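Local coordinates for chitin oligosaccahride binding protein NagB1 (Paenibacillus sp. FPU-7, PDB 7EHP) that binds chitin oligosaccharides (N,N'-diacetylchitobiose and N,N',N''-triacetylchitotriose) as an extracellular solute-binding protein, probably delivering them for uptake by an ABC transporter, at residues A[17-20]-A[21-25]; A[293-296]-A[297-300]. All blocks are in the same frame, centred on the assembly; numbering follows the deposited sequence.

Both contacts are local, between residues three to five apart: interaction 1 lies within helix 15-31, interaction 2 spans the N-cap and first turns of helix 294-307. Only interaction 1 reaches the sugar: Arg17 grips the acetamido oxygen of one NAG, while a second bound NAG lies about 9 Å from its side chain. The two contacts have centres 19 Å apart and nearest atoms about 7 Å apart, and they do not touch. Their helices are nevertheless packed together: Phe303, Ile306 and Met307 meet Ile24 of interaction 1, and Met307 also meets Met20. Val32, just beyond helix 15-31, and Pro33 meet Arg295 of interaction 2, and Leu35 meets Ala299.

Interaction 1: A[17-20]-A[21-25]; sequences RLKM and LEDIA. With NAG (2-acetamido-2-deoxy-beta-D-glucopyranose), chain C.
The carbonyl oxygen of Arg17 accepts the backbone N-H of Leu21 one turn on (O to Leu21 N 3.2 Å), while its side chain leaves the helix for the sugar. The chain bends at CG-CD (chi3 81°) and brings the guanidinium edge-on to the acetamido oxygen of NAG: O7 lies in its plane, 3.0 Å from NH1 and 2.9 Å from NH2. Two N-H groups thus hold one carbonyl oxygen and probably limit rotation of the guanidinium, with Gln9, Trp245 and Ile322 touching the arginine around it. Asp44 and Asn284 hydrogen-bond the same sugar. Leu18 lies across Leu21 at about a right angle, CD1 4.2 Å from Leu21 CB, and its CG sits 3.6 Å from OE2 of Glu22. That carboxylate is bound chiefly by Arg15 through a salt bridge at OE1. Leu39 packs on Leu18 and Glu22, as expected of the beta-alpha-beta unit in which helix 15-31 links parallel strands 3-7 and 37-41. Lys19 starts out away from the next turn, but bends at chi2 (56°) and chi4 fold it back, placing NZ 3.0 Å from OD1 of Asp23. This i to i+4 salt bridge uses the syn lone pair of OD1; OD2 pairs with Arg315 of helix 310-320, which gives the aspartate a second cation. Met20 O accepts Ile24 N-H at 2.9 Å, and Met20 CE approaches Ile24 CD1 at 4.3 Å, both side chains also packing on Met307 of helix 294-307.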
loop_
_atom_site.group_PDB
_atom_site.type_symbol
_atom_site.label_atom_id
_atom_site.label_comp_id
_atom_site.label_asym_id
_atom_site.label_seq_id
_atom_site.Cartn_x
_atom_site.Cartn_y
_atom_site.Cartn_z
ATOM N N ARG A 17 7.739 1.918 -14.358
ATOM C CA ARG A 17 6.417 1.297 -14.244
ATOM C C ARG A 17 5.452 1.835 -15.299
ATOM O O ARG A 17 4.637 1.075 -15.837
ATOM C CB ARG A 17 5.843 1.512 -12.844
ATOM C CG ARG A 17 6.682 0.893 -11.728
ATOM C CD ARG A 17 5.924 0.872 -10.412
ATOM N NE ARG A 17 5.000 -0.256 -10.329
ATOM C CZ ARG A 17 4.315 -0.574 -9.235
ATOM N NH1 ARG A 17 4.452 0.161 -8.141
ATOM N NH2 ARG A 17 3.485 -1.613 -9.233
ATOM N N LEU A 18 5.517 3.138 -15.603
ATOM C CA LEU A 18 4.666 3.677 -16.662
ATOM C C LEU A 18 5.124 3.189 -18.033
ATOM O O LEU A 18 4.297 2.831 -18.883
ATOM C CB LEU A 18 4.649 5.200 -16.629
ATOM C CG LEU A 18 3.777 5.920 -17.672
ATOM C CD1 LEU A 18 2.378 5.306 -17.833
ATOM C CD2 LEU A 18 3.691 7.407 -17.345
ATOM N N LYS A 19 6.434 3.171 -18.261
ATOM C CA LYS A 19 6.962 2.636 -19.509
ATOM C C LYS A 19 6.486 1.206 -19.745
ATOM O O LYS A 19 6.183 0.831 -20.887
ATOM C CB LYS A 19 8.489 2.716 -19.497
ATOM C CG LYS A 19 9.152 2.173 -20.752
ATOM C CD LYS A 19 8.629 2.859 -22.010
ATOM C CE LYS A 19 9.629 2.704 -23.159
ATOM N NZ LYS A 19 9.601 1.305 -23.670
ATOM N N MET A 20 6.372 0.401 -18.678
ATOM C CA MET A 20 5.824 -0.947 -18.840
ATOM C C MET A 20 4.360 -0.883 -19.254
ATOM O O MET A 20 3.927 -1.627 -20.142
ATOM C CB MET A 20 5.993 -1.768 -17.557
ATOM C CG MET A 20 5.773 -3.273 -17.734
ATOM S SD MET A 20 6.056 -4.320 -16.265
ATOM C CE MET A 20 4.394 -4.405 -15.582
ATOM N N LEU A 21 3.587 0.023 -18.645
ATOM C CA LEU A 21 2.200 0.206 -19.073
ATOM C C LEU A 21 2.122 0.604 -20.543
ATOM O O LEU A 21 1.247 0.133 -21.275
ATOM C CB LEU A 21 1.512 1.263 -18.200
ATOM C CG LEU A 21 0.995 0.731 -16.861
ATOM C CD1 LEU A 21 0.671 1.867 -15.885
ATOM C CD2 LEU A 21 -0.221 -0.173 -17.053
ATOM N N GLU A 22 3.029 1.476 -20.995
ATOM C CA GLU A 22 3.035 1.882 -22.399
ATOM C C GLU A 22 3.396 0.718 -23.318
ATOM O O GLU A 22 2.872 0.622 -24.439
ATOM C CB GLU A 22 4.007 3.045 -22.607
ATOM C CG GLU A 22 3.559 4.336 -21.919
ATOM C CD GLU A 22 4.654 5.371 -21.808
ATOM O OE1 GLU A 22 5.759 5.135 -22.359
ATOM O OE2 GLU A 22 4.408 6.432 -21.175
ATOM N N ASP A 23 4.323 -0.148 -22.887
ATOM C CA ASP A 23 4.619 -1.349 -23.668
ATOM C C ASP A 23 3.390 -2.240 -23.761
ATOM O O ASP A 23 3.038 -2.729 -24.844
ATOM C CB ASP A 23 5.789 -2.126 -23.056
ATOM C CG ASP A 23 7.116 -1.413 -23.221
ATOM O OD1 ASP A 23 7.137 -0.351 -23.870
ATOM O OD2 ASP A 23 8.142 -1.910 -22.700
ATOM N N ILE A 24 2.719 -2.457 -22.622
ATOM C CA ILE A 24 1.493 -3.251 -22.621
ATOM C C ILE A 24 0.457 -2.627 -23.559
ATOM O O ILE A 24 -0.228 -3.334 -24.312
ATOM C CB ILE A 24 0.963 -3.419 -21.176
ATOM C CG1 ILE A 24 1.906 -4.318 -20.357
ATOM C CG2 ILE A 24 -0.447 -4.015 -21.190
ATOM C CD1 ILE A 24 1.610 -4.375 -18.837
ATOM N N ALA A 25 0.374 -1.293 -23.584
ATOM C CA ALA A 25 -0.635 -0.628 -24.403
ATOM C C ALA A 25 -0.385 -0.840 -25.908
ATOM O O ALA A 25 -1.297 -1.284 -26.613
ATOM C CB ALA A 25 -0.699 0.858 -24.026
HETATM C C1 NAG C . 1.280 1.711 -5.782
HETATM C C2 NAG C . 0.894 0.436 -5.035
HETATM C C3 NAG C . -0.162 0.748 -3.974
HETATM C C4 NAG C . 0.224 1.962 -3.123
HETATM C C5 NAG C . 0.755 3.106 -3.999
HETATM C C6 NAG C . 1.289 4.304 -3.243
HETATM C C7 NAG C . 1.207 -1.442 -6.600
HETATM C C8 NAG C . 0.514 -2.456 -7.463
HETATM N N2 NAG C . 0.408 -0.592 -5.945
HETATM O O1 NAG C . 2.204 1.413 -6.770
HETATM O O3 NAG C . -0.363 -0.414 -3.172
HETATM O O4 NAG C . -0.973 2.463 -2.539
HETATM O O5 NAG C . 1.801 2.648 -4.866
HETATM O O6 NAG C . 1.454 5.409 -4.129
HETATM O O7 NAG C . 2.433 -1.390 -6.513
#

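Interaction 2: A[293-296]-A[297-300]; sequences NERE and KKAA
Asn293, whose O receives the Lys297 N-H at 2.9 Å, is the N-cap of helix 294-307 and forms a capping box with Glu296. Its OD1 accepts Glu296 N at 3.0 Å, the donor almost in line with the amide C=O. In return Asn293 N donates to Glu296 OE1, also 3.0 Å away, approaching on the anti side and 30° out of the carboxylate plane. The reciprocal pair satisfies one N-H of the first turn, that of Glu296, and the N-H of the N-cap itself, and holds the glutamate over the helix start; its other oxygen, OE2, has a long, weak ion pair with Lys63. From here the regular i to i+4 ladder runs on, Lys298 N to Glu294 O, Ala299 N to Arg295 O and Ala300 N to Glu296 O. Lys298 lies alongside Glu294 and points the same way, yet NZ stays 4.0 Å from Glu294 OE1, too far to count as a salt bridge. Its aliphatic part is closer: CG rests 3.2 Å from the carbonyl oxygen of Glu294. Arg295 coils back through bends at chi2 (-58°) and chi3 (-66°), bringing its guanidinium beside the ammonium of Lys298; two donors so near each other leave the modelled position of one or both ends doubtful. The guanidinium also reaches the segment after helix 15-31, through a weak hydrogen bond from NH2 to Pro33 O, and the side chain touches Val32. With an alanine here, Pro33 O would probably lose that donor and Val32 part of its cover. On the buried side, Leu35 meets Ala299 and Leu292 meets Ala300, while Ala299 CB sits 3.4 Å from Glu296 O.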
loop_
_atom_site.group_PDB
_atom_site.type_symbol
_atom_site.label_atom_id
_atom_site.label_comp_id
_atom_site.label_asym_id
_atom_site.label_seq_id
_atom_site.Cartn_x
_atom_site.Cartn_y
_atom_site.Cartn_z
ATOM N N ASN A 293 -17.980 -3.328 -24.566
ATOM C CA ASN A 293 -18.479 -3.879 -25.815
ATOM C C ASN A 293 -17.439 -4.878 -26.343
ATOM O O ASN A 293 -16.594 -5.356 -25.578
ATOM C CB ASN A 293 -18.841 -2.734 -26.769
ATOM C CG ASN A 293 -17.636 -1.926 -27.228
ATOM O OD1 ASN A 293 -16.500 -2.398 -27.232
ATOM N ND2 ASN A 293 -17.891 -0.690 -27.630
ATOM N N GLU A 294 -17.465 -5.190 -27.649
ATOM C CA GLU A 294 -16.659 -6.296 -28.168
ATOM C C GLU A 294 -15.178 -5.940 -28.301
ATOM O O GLU A 294 -14.323 -6.706 -27.838
ATOM C CB GLU A 294 -17.210 -6.785 -29.517
ATOM C CG GLU A 294 -17.193 -5.755 -30.640
ATOM C CD GLU A 294 -17.350 -6.382 -32.014
ATOM O OE1 GLU A 294 -17.343 -7.635 -32.106
ATOM O OE2 GLU A 294 -17.457 -5.617 -32.999
ATOM N N ARG A 295 -14.835 -4.817 -28.962
ATOM C CA ARG A 295 -13.426 -4.422 -29.019
ATOM C C ARG A 295 -12.904 -4.150 -27.616
ATOM O O ARG A 295 -11.766 -4.505 -27.290
ATOM C CB ARG A 295 -13.189 -3.159 -29.866
ATOM C CG ARG A 295 -13.762 -3.063 -31.275
ATOM C CD ARG A 295 -13.357 -4.141 -32.286
ATOM N NE ARG A 295 -11.944 -4.175 -32.674
ATOM C CZ ARG A 295 -11.473 -5.022 -33.586
ATOM N NH1 ARG A 295 -12.315 -5.841 -34.204
ATOM N NH2 ARG A 295 -10.185 -5.035 -33.909
ATOM N N GLU A 296 -13.734 -3.514 -26.779
ATOM C CA GLU A 296 -13.323 -3.140 -25.430
ATOM C C GLU A 296 -13.000 -4.376 -24.617
ATOM O O GLU A 296 -11.948 -4.458 -23.975
ATOM C CB GLU A 296 -14.429 -2.318 -24.751
ATOM C CG GLU A 296 -14.491 -0.873 -25.238
ATOM C CD GLU A 296 -15.726 -0.108 -24.784
ATOM O OE1 GLU A 296 -16.631 -0.710 -24.169
ATOM O OE2 GLU A 296 -15.779 1.111 -25.046
ATOM N N LYS A 297 -13.891 -5.363 -24.656
ATOM C CA LYS A 297 -13.631 -6.616 -23.967
ATOM C C LYS A 297 -12.365 -7.270 -24.510
ATOM O O LYS A 297 -11.513 -7.731 -23.741
ATOM C CB LYS A 297 -14.843 -7.539 -24.110
ATOM C CG LYS A 297 -15.023 -8.549 -22.989
ATOM C CD LYS A 297 -16.499 -8.655 -22.609
ATOM C CE LYS A 297 -16.741 -9.718 -21.538
ATOM N NZ LYS A 297 -18.173 -9.738 -21.071
ATOM N N LYS A 298 -12.218 -7.305 -25.840
ATOM C CA LYS A 298 -11.008 -7.872 -26.424
ATOM C C LYS A 298 -9.767 -7.160 -25.903
ATOM O O LYS A 298 -8.728 -7.792 -25.674
ATOM C CB LYS A 298 -11.052 -7.783 -27.953
ATOM C CG LYS A 298 -11.993 -8.754 -28.659
ATOM C CD LYS A 298 -11.902 -8.548 -30.186
ATOM C CE LYS A 298 -13.271 -8.561 -30.860
ATOM N NZ LYS A 298 -13.300 -7.719 -32.103
ATOM N N ALA A 299 -9.854 -5.837 -25.733
ATOM C CA ALA A 299 -8.723 -5.077 -25.214
ATOM C C ALA A 299 -8.456 -5.427 -23.756
ATOM O O ALA A 299 -7.298 -5.566 -23.344
ATOM C CB ALA A 299 -8.979 -3.580 -25.360
ATOM N N ALA A 300 -9.516 -5.570 -22.962
ATOM C CA ALA A 300 -9.341 -5.934 -21.564
ATOM C C ALA A 300 -8.738 -7.328 -21.436
ATOM O O ALA A 300 -7.879 -7.563 -20.579
ATOM C CB ALA A 300 -10.682 -5.839 -20.832
#